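Local coordinates for BH1974 protein (Bacillus halodurans, PDB 3ON5) that probably helps mature molybdenum-containing hydroxylases such as xanthine dehydrogenase, as XdhC-type accessory proteins do, at residues P209-F223 against P326-I338. Numbering follows the deposited sequence.
Sequences PDVPPLVTFASNVGF and PEEIAISIVAQLI
F217 and V334 are exchanged as knobs into holes between helix 211-221 and the 326-338 part of helix 326-343. F217 sits among E327, A330, I331 and V334; V334 sits among L214, F217, A218 and V221. The F217 ring takes I331 CD1 over one face, a CH-pi contact with CD1 3.9 Å from the ring centroid. E327 O lies at the ring edge. The CG of F217 is anti to its carbonyl carbon (chi1 -60°), which directs the ring across the facing helix. With an alanine here, the knob is lost, which would probably open a gap beside A330 and leave I331 CD1 without its aromatic face.

Most of the other contacts are apolar. A330 CB packs 4.0 Å from L214 CB, where the backbones come close. L214 CD1 reaches I333 CG2 at 3.8 Å. V221 CG1 meets I338 CG1 at 3.9 Å, and F223 CZ rests 3.7 Å from L337 CB. At the N-terminal ends, P326 CB packs 3.6 Å from D210 CA, while D210 OD2 turns to a hydrogen bond with H271 NE2.

No hydrogen bond links the segments. F217 also meets F217 of the second subunit. The axes pass 8.1 Å apart at 38°. L214 and I333 both touch strand 265-268, so these are neighbouring helices on one face of the parallel sheet of a Rossmann domain.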
ATOM      1  N   PRO A 209       4.630 -34.368   2.317  1.00 62.00           N
ATOM      2  CA  PRO A 209       4.748 -32.965   2.777  1.00 61.14           C
ATOM      3  C   PRO A 209       6.051 -32.254   2.349  1.00 64.90           C
ATOM      4  O   PRO A 209       6.190 -31.045   2.595  1.00 64.68           O
ATOM      5  CB  PRO A 209       4.703 -33.084   4.297  1.00 64.56           C
ATOM      6  CG  PRO A 209       5.045 -34.484   4.597  1.00 70.42           C
ATOM      7  CD  PRO A 209       4.539 -35.297   3.458  1.00 65.41           C
ATOM      8  N   ASP A 210       6.972 -32.960   1.663  1.00 60.36           N
ATOM      9  CA  ASP A 210       8.220 -32.376   1.161  1.00 58.69           C
ATOM     10  C   ASP A 210       8.067 -31.826  -0.286  1.00 60.34           C
ATOM     11  O   ASP A 210       8.926 -31.060  -0.750  1.00 59.39           O
ATOM     12  CB  ASP A 210       9.355 -33.416   1.205  1.00 61.64           C
ATOM     13  CG  ASP A 210       9.131 -34.735   0.463  1.00 73.78           C
ATOM     14  OD1 ASP A 210       8.034 -35.331   0.600  1.00 73.95           O
ATOM     15  OD2 ASP A 210      10.089 -35.250  -0.108  1.00 81.70           O
ATOM     16  N   VAL A 211       6.959 -32.197  -0.976  1.00 54.41           N
ATOM     17  CA  VAL A 211       6.678 -31.863  -2.378  1.00 51.03           C
ATOM     18  C   VAL A 211       6.053 -30.434  -2.511  1.00 50.54           C
ATOM     19  O   VAL A 211       6.435 -29.751  -3.468  1.00 48.70           O
ATOM     20  CB  VAL A 211       5.768 -32.939  -3.026  1.00 53.79           C
ATOM     21  CG1 VAL A 211       5.501 -32.629  -4.493  1.00 52.38           C
ATOM     22  CG2 VAL A 211       6.403 -34.317  -2.899  1.00 54.18           C
ATOM     23  N   PRO A 212       5.167 -29.921  -1.612  1.00 45.96           N
ATOM     24  CA  PRO A 212       4.615 -28.567  -1.822  1.00 44.73           C
ATOM     25  C   PRO A 212       5.692 -27.459  -2.018  1.00 46.68           C
ATOM     26  O   PRO A 212       5.470 -26.677  -2.965  1.00 44.38           O
ATOM     27  CB  PRO A 212       3.808 -28.328  -0.546  1.00 46.62           C
ATOM     28  CG  PRO A 212       3.347 -29.668  -0.172  1.00 50.32           C
ATOM     29  CD  PRO A 212       4.537 -30.543  -0.430  1.00 46.97           C
ATOM     30  N   PRO A 213       6.846 -27.367  -1.265  1.00 44.14           N
ATOM     31  CA  PRO A 213       7.811 -26.283  -1.554  1.00 43.61           C
ATOM     32  C   PRO A 213       8.421 -26.399  -2.951  1.00 48.46           C
ATOM     33  O   PRO A 213       8.608 -25.375  -3.605  1.00 48.79           O
ATOM     34  CB  PRO A 213       8.892 -26.444  -0.479  1.00 46.26           C
ATOM     35  CG  PRO A 213       8.699 -27.744   0.124  1.00 51.23           C
ATOM     36  CD  PRO A 213       7.290 -28.162  -0.095  1.00 46.92           C
ATOM     37  N   LEU A 214       8.692 -27.631  -3.421  1.00 44.40           N
ATOM     38  CA  LEU A 214       9.243 -27.886  -4.743  1.00 43.34           C
ATOM     39  C   LEU A 214       8.278 -27.411  -5.836  1.00 47.04           C
ATOM     40  O   LEU A 214       8.732 -26.827  -6.818  1.00 46.53           O
ATOM     41  CB  LEU A 214       9.543 -29.379  -4.898  1.00 44.10           C
ATOM     42  CG  LEU A 214       9.989 -29.852  -6.263  1.00 49.72           C
ATOM     43  CD1 LEU A 214      11.395 -29.417  -6.558  1.00 51.37           C
ATOM     44  CD2 LEU A 214       9.893 -31.324  -6.337  1.00 56.21           C
ATOM     45  N   VAL A 215       6.963 -27.657  -5.669  1.00 43.12           N
ATOM     46  CA  VAL A 215       5.940 -27.225  -6.625  1.00 42.32           C
ATOM     47  C   VAL A 215       5.958 -25.687  -6.684  1.00 47.37           C
ATOM     48  O   VAL A 215       5.965 -25.139  -7.780  1.00 47.36           O
ATOM     49  CB  VAL A 215       4.523 -27.792  -6.291  1.00 46.57           C
ATOM     50  CG1 VAL A 215       3.442 -27.200  -7.190  1.00 44.83           C
ATOM     51  CG2 VAL A 215       4.513 -29.317  -6.391  1.00 47.37           C
ATOM     52  N   THR A 216       6.038 -24.999  -5.519  1.00 43.21           N
ATOM     53  CA  THR A 216       6.053 -23.540  -5.449  1.00 41.80           C
ATOM     54  C   THR A 216       7.306 -22.969  -6.134  1.00 46.10           C
ATOM     55  O   THR A 216       7.191 -22.082  -6.973  1.00 45.45           O
ATOM     56  CB  THR A 216       5.977 -23.117  -3.991  1.00 49.29           C
ATOM     57  OG1 THR A 216       4.705 -23.501  -3.496  1.00 48.46           O
ATOM     58  CG2 THR A 216       6.168 -21.618  -3.793  1.00 46.44           C
ATOM     59  N   PHE A 217       8.486 -23.459  -5.777  1.00 43.68           N
ATOM     60  CA  PHE A 217       9.721 -22.953  -6.342  1.00 43.24           C
ATOM     61  C   PHE A 217       9.762 -23.237  -7.845  1.00 47.72           C
ATOM     62  O   PHE A 217      10.070 -22.330  -8.597  1.00 47.47           O
ATOM     63  CB  PHE A 217      10.937 -23.549  -5.622  1.00 46.26           C
ATOM     64  CG  PHE A 217      11.033 -23.278  -4.128  1.00 48.68           C
ATOM     65  CD1 PHE A 217      10.456 -22.146  -3.568  1.00 51.61           C
ATOM     66  CD2 PHE A 217      11.799 -24.093  -3.304  1.00 52.37           C
ATOM     67  CE1 PHE A 217      10.576 -21.882  -2.196  1.00 53.31           C
ATOM     68  CE2 PHE A 217      11.915 -23.830  -1.932  1.00 55.95           C
ATOM     69  CZ  PHE A 217      11.312 -22.720  -1.393  1.00 53.90           C
ATOM     70  N   ALA A 218       9.364 -24.434  -8.293  1.00 45.22           N
ATOM     71  CA  ALA A 218       9.375 -24.771  -9.718  1.00 45.02           C
ATOM     72  C   ALA A 218       8.360 -23.965 -10.499  1.00 46.90           C
ATOM     73  O   ALA A 218       8.654 -23.576 -11.619  1.00 45.18           O
ATOM     74  CB  ALA A 218       9.100 -26.240  -9.914  1.00 46.45           C
ATOM     75  N   SER A 219       7.181 -23.713  -9.914  1.00 44.65           N
ATOM     76  CA  SER A 219       6.116 -22.932 -10.544  1.00 44.57           C
ATOM     77  C   SER A 219       6.563 -21.473 -10.746  1.00 49.82           C
ATOM     78  O   SER A 219       6.453 -20.956 -11.859  1.00 49.42           O
ATOM     79  CB  SER A 219       4.843 -22.991  -9.708  1.00 48.51           C
ATOM     80  OG  SER A 219       3.772 -22.301 -10.329  1.00 65.07           O
ATOM     81  N   ASN A 220       7.144 -20.853  -9.687  1.00 46.85           N
ATOM     82  CA  ASN A 220       7.634 -19.472  -9.674  1.00 45.76           C
ATOM     83  C   ASN A 220       8.750 -19.250 -10.705  1.00 49.46           C
ATOM     84  O   ASN A 220       8.780 -18.197 -11.340  1.00 50.38           O
ATOM     85  CB  ASN A 220       8.138 -19.089  -8.283  1.00 43.53           C
ATOM     86  CG  ASN A 220       7.077 -18.984  -7.211  1.00 54.77           C
ATOM     87  OD1 ASN A 220       5.915 -19.310  -7.411  1.00 48.82           O
ATOM     88  ND2 ASN A 220       7.455 -18.529  -6.026  1.00 51.14           N
ATOM     89  N   VAL A 221       9.619 -20.239 -10.906  1.00 45.07           N
ATOM     90  CA  VAL A 221      10.722 -20.171 -11.867  1.00 45.20           C
ATOM     91  C   VAL A 221      10.186 -20.410 -13.309  1.00 51.71           C
ATOM     92  O   VAL A 221      10.889 -20.048 -14.256  1.00 53.90           O
ATOM     93  CB  VAL A 221      11.848 -21.167 -11.482  1.00 49.16           C
ATOM     94  CG1 VAL A 221      12.775 -21.489 -12.650  1.00 49.22           C
ATOM     95  CG2 VAL A 221      12.634 -20.639 -10.280  1.00 49.06           C
ATOM     96  N   GLY A 222       8.968 -20.943 -13.470  1.00 46.88           N
ATOM     97  CA  GLY A 222       8.366 -21.078 -14.794  1.00 46.49           C
ATOM     98  C   GLY A 222       8.048 -22.454 -15.345  1.00 52.70           C
ATOM     99  O   GLY A 222       7.804 -22.597 -16.555  1.00 54.67           O
ATOM    100  N   PHE A 223       8.016 -23.472 -14.476  1.00 46.81           N
ATOM    101  CA  PHE A 223       7.672 -24.811 -14.909  1.00 44.42           C
ATOM    102  C   PHE A 223       6.197 -25.088 -14.863  1.00 47.01           C
ATOM    103  O   PHE A 223       5.476 -24.603 -13.980  1.00 46.93           O
ATOM    104  CB  PHE A 223       8.361 -25.853 -14.037  1.00 46.27           C
ATOM    105  CG  PHE A 223       9.835 -26.036 -14.267  1.00 47.67           C
ATOM    106  CD1 PHE A 223      10.300 -26.888 -15.265  1.00 50.23           C
ATOM    107  CD2 PHE A 223      10.757 -25.431 -13.434  1.00 49.92           C
ATOM    108  CE1 PHE A 223      11.668 -27.081 -15.456  1.00 51.85           C
ATOM    109  CE2 PHE A 223      12.126 -25.627 -13.625  1.00 53.83           C
ATOM    110  CZ  PHE A 223      12.573 -26.440 -14.636  1.00 52.08           C
ATOM    111  N   PRO A 326      12.636 -30.190   3.646  1.00 63.72           N
ATOM    112  CA  PRO A 326      11.973 -30.080   2.333  1.00 61.23           C
ATOM    113  C   PRO A 326      12.261 -28.794   1.579  1.00 62.04           C
ATOM    114  O   PRO A 326      12.446 -28.834   0.374  1.00 61.93           O
ATOM    115  CB  PRO A 326      10.490 -30.111   2.695  1.00 62.89           C
ATOM    116  CG  PRO A 326      10.423 -30.860   3.963  1.00 69.59           C
ATOM    117  CD  PRO A 326      11.654 -30.456   4.719  1.00 66.64           C
ATOM    118  N   GLU A 327      12.273 -27.671   2.283  1.00 56.17           N
ATOM    119  CA  GLU A 327      12.456 -26.337   1.732  1.00 53.66           C
ATOM    120  C   GLU A 327      13.826 -26.160   1.081  1.00 56.20           C
ATOM    121  O   GLU A 327      13.894 -25.610  -0.018  1.00 55.40           O
ATOM    122  CB  GLU A 327      12.287 -25.319   2.859  1.00 55.47           C
ATOM    123  CG  GLU A 327      10.923 -25.388   3.523  1.00 61.25           C
ATOM    124  CD  GLU A 327       9.777 -24.861   2.686  1.00 78.73           C
ATOM    125  OE1 GLU A 327       8.620 -25.244   2.977  1.00 88.08           O
ATOM    126  OE2 GLU A 327      10.025 -24.056   1.754  1.00 55.98           O
ATOM    127  N   GLU A 328      14.903 -26.626   1.744  1.00 51.99           N
ATOM    128  CA  GLU A 328      16.259 -26.515   1.224  1.00 52.05           C
ATOM    129  C   GLU A 328      16.482 -27.484   0.062  1.00 54.08           C
ATOM    130  O   GLU A 328      17.080 -27.084  -0.933  1.00 52.33           O
ATOM    131  CB  GLU A 328      17.294 -26.762   2.330  1.00 55.97           C
ATOM    132  CG  GLU A 328      17.321 -25.652   3.374  1.00 68.95           C
ATOM    133  CD  GLU A 328      18.236 -25.844   4.567  1.00 84.88           C
ATOM    134  OE1 GLU A 328      19.308 -26.482   4.427  1.00 68.15           O
ATOM    135  OE2 GLU A 328      17.878 -25.330   5.651  1.00 75.42           O
ATOM    136  N   ILE A 329      15.973 -28.741   0.168  1.00 50.90           N
ATOM    137  CA  ILE A 329      16.108 -29.781  -0.864  1.00 50.15           C
ATOM    138  C   ILE A 329      15.415 -29.294  -2.138  1.00 50.34           C
ATOM    139  O   ILE A 329      15.976 -29.443  -3.224  1.00 48.41           O
ATOM    140  CB  ILE A 329      15.563 -31.150  -0.375  1.00 54.59           C
ATOM    141  CG1 ILE A 329      16.434 -31.695   0.782  1.00 57.51           C
ATOM    142  CG2 ILE A 329      15.547 -32.179  -1.512  1.00 56.14           C
ATOM    143  CD1 ILE A 329      15.881 -32.875   1.526  1.00 61.38           C
ATOM    144  N   ALA A 330      14.244 -28.647  -1.992  1.00 46.95           N
ATOM    145  CA  ALA A 330      13.474 -28.068  -3.098  1.00 44.80           C
ATOM    146  C   ALA A 330      14.297 -27.006  -3.841  1.00 51.74           C
ATOM    147  O   ALA A 330      14.292 -27.027  -5.072  1.00 52.50           O
ATOM    148  CB  ALA A 330      12.183 -27.469  -2.582  1.00 43.68           C
ATOM    149  N   ILE A 331      15.047 -26.128  -3.111  1.00 48.73           N
ATOM    150  CA  ILE A 331      15.907 -25.101  -3.718  1.00 48.82           C
ATOM    151  C   ILE A 331      16.986 -25.793  -4.519  1.00 56.39           C
ATOM    152  O   ILE A 331      17.221 -25.426  -5.668  1.00 56.85           O
ATOM    153  CB  ILE A 331      16.517 -24.124  -2.668  1.00 52.90           C
ATOM    154  CG1 ILE A 331      15.470 -23.144  -2.081  1.00 51.99           C
ATOM    155  CG2 ILE A 331      17.717 -23.359  -3.227  1.00 54.61           C
ATOM    156  CD1 ILE A 331      14.936 -22.013  -2.956  1.00 52.09           C
ATOM    157  N   SER A 332      17.610 -26.819  -3.919  1.00 55.50           N
ATOM    158  CA  SER A 332      18.680 -27.628  -4.497  1.00 56.45           C
ATOM    159  C   SER A 332      18.245 -28.248  -5.832  1.00 58.37           C
ATOM    160  O   SER A 332      19.007 -28.217  -6.797  1.00 58.46           O
ATOM    161  CB  SER A 332      19.081 -28.714  -3.510  1.00 61.52           C
ATOM    162  OG  SER A 332      20.094 -29.528  -4.065  1.00 76.59           O
ATOM    163  N   ILE A 333      17.001 -28.741  -5.902  1.00 52.77           N
ATOM    164  CA  ILE A 333      16.477 -29.389  -7.097  1.00 51.37           C
ATOM    165  C   ILE A 333      16.208 -28.333  -8.169  1.00 54.19           C
ATOM    166  O   ILE A 333      16.642 -28.527  -9.300  1.00 55.10           O
ATOM    167  CB  ILE A 333      15.213 -30.240  -6.779  1.00 53.02           C
ATOM    168  CG1 ILE A 333      15.557 -31.380  -5.788  1.00 54.04           C
ATOM    169  CG2 ILE A 333      14.622 -30.820  -8.061  1.00 52.16           C
ATOM    170  CD1 ILE A 333      14.387 -31.942  -5.073  1.00 55.06           C
ATOM    171  N   VAL A 334      15.537 -27.218  -7.823  1.00 48.52           N
ATOM    172  CA  VAL A 334      15.208 -26.154  -8.788  1.00 46.00           C
ATOM    173  C   VAL A 334      16.528 -25.535  -9.326  1.00 49.47           C
ATOM    174  O   VAL A 334      16.635 -25.321 -10.537  1.00 48.34           O
ATOM    175  CB  VAL A 334      14.253 -25.091  -8.211  1.00 47.87           C
ATOM    176  CG1 VAL A 334      13.881 -24.083  -9.279  1.00 46.71           C
ATOM    177  CG2 VAL A 334      12.981 -25.749  -7.694  1.00 46.93           C
ATOM    178  N   ALA A 335      17.549 -25.355  -8.455  1.00 47.08           N
ATOM    179  CA  ALA A 335      18.899 -24.891  -8.826  1.00 47.56           C
ATOM    180  C   ALA A 335      19.500 -25.806  -9.904  1.00 52.68           C
ATOM    181  O   ALA A 335      19.920 -25.320 -10.957  1.00 52.23           O
ATOM    182  CB  ALA A 335      19.793 -24.852  -7.600  1.00 49.57           C
ATOM    183  N   GLN A 336      19.434 -27.137  -9.680  1.00 50.46           N
ATOM    184  CA  GLN A 336      19.891 -28.159 -10.630  1.00 51.23           C
ATOM    185  C   GLN A 336      19.119 -28.086 -11.941  1.00 54.07           C
ATOM    186  O   GLN A 336      19.716 -28.245 -12.998  1.00 56.31           O
ATOM    187  CB  GLN A 336      19.737 -29.561 -10.028  1.00 53.27           C
ATOM    188  CG  GLN A 336      20.441 -30.664 -10.817  1.00 56.85           C
ATOM    189  CD  GLN A 336      20.411 -31.945 -10.050  1.00 69.20           C
ATOM    190  OE1 GLN A 336      19.352 -32.475  -9.729  1.00 62.61           O
ATOM    191  NE2 GLN A 336      21.569 -32.447  -9.686  1.00 70.42           N
ATOM    192  N   LEU A 337      17.808 -27.843 -11.876  1.00 47.70           N
ATOM    193  CA  LEU A 337      16.959 -27.773 -13.052  1.00 45.88           C
ATOM    194  C   LEU A 337      17.324 -26.558 -13.892  1.00 52.21           C
ATOM    195  O   LEU A 337      17.521 -26.718 -15.095  1.00 53.50           O
ATOM    196  CB  LEU A 337      15.477 -27.755 -12.666  1.00 43.49           C
ATOM    197  CG  LEU A 337      14.933 -29.047 -12.053  1.00 47.09           C
ATOM    198  CD1 LEU A 337      13.477 -28.900 -11.734  1.00 46.06           C
ATOM    199  CD2 LEU A 337      15.097 -30.216 -12.989  1.00 47.23           C
ATOM    200  N   ILE A 338      17.494 -25.378 -13.255  1.00 49.23           N
ATOM    201  CA  ILE A 338      17.909 -24.115 -13.891  1.00 49.25           C
ATOM    202  C   ILE A 338      19.284 -24.317 -14.557  1.00 56.08           C
ATOM    203  O   ILE A 338      19.449 -24.012 -15.742  1.00 55.45           O
ATOM    204  CB  ILE A 338      17.931 -22.939 -12.852  1.00 51.30           C
ATOM    205  CG1 ILE A 338      16.502 -22.627 -12.371  1.00 49.94           C
ATOM    206  CG2 ILE A 338      18.584 -21.682 -13.450  1.00 50.97           C
ATOM    207  CD1 ILE A 338      16.371 -21.735 -11.105  1.00 58.23           C
TER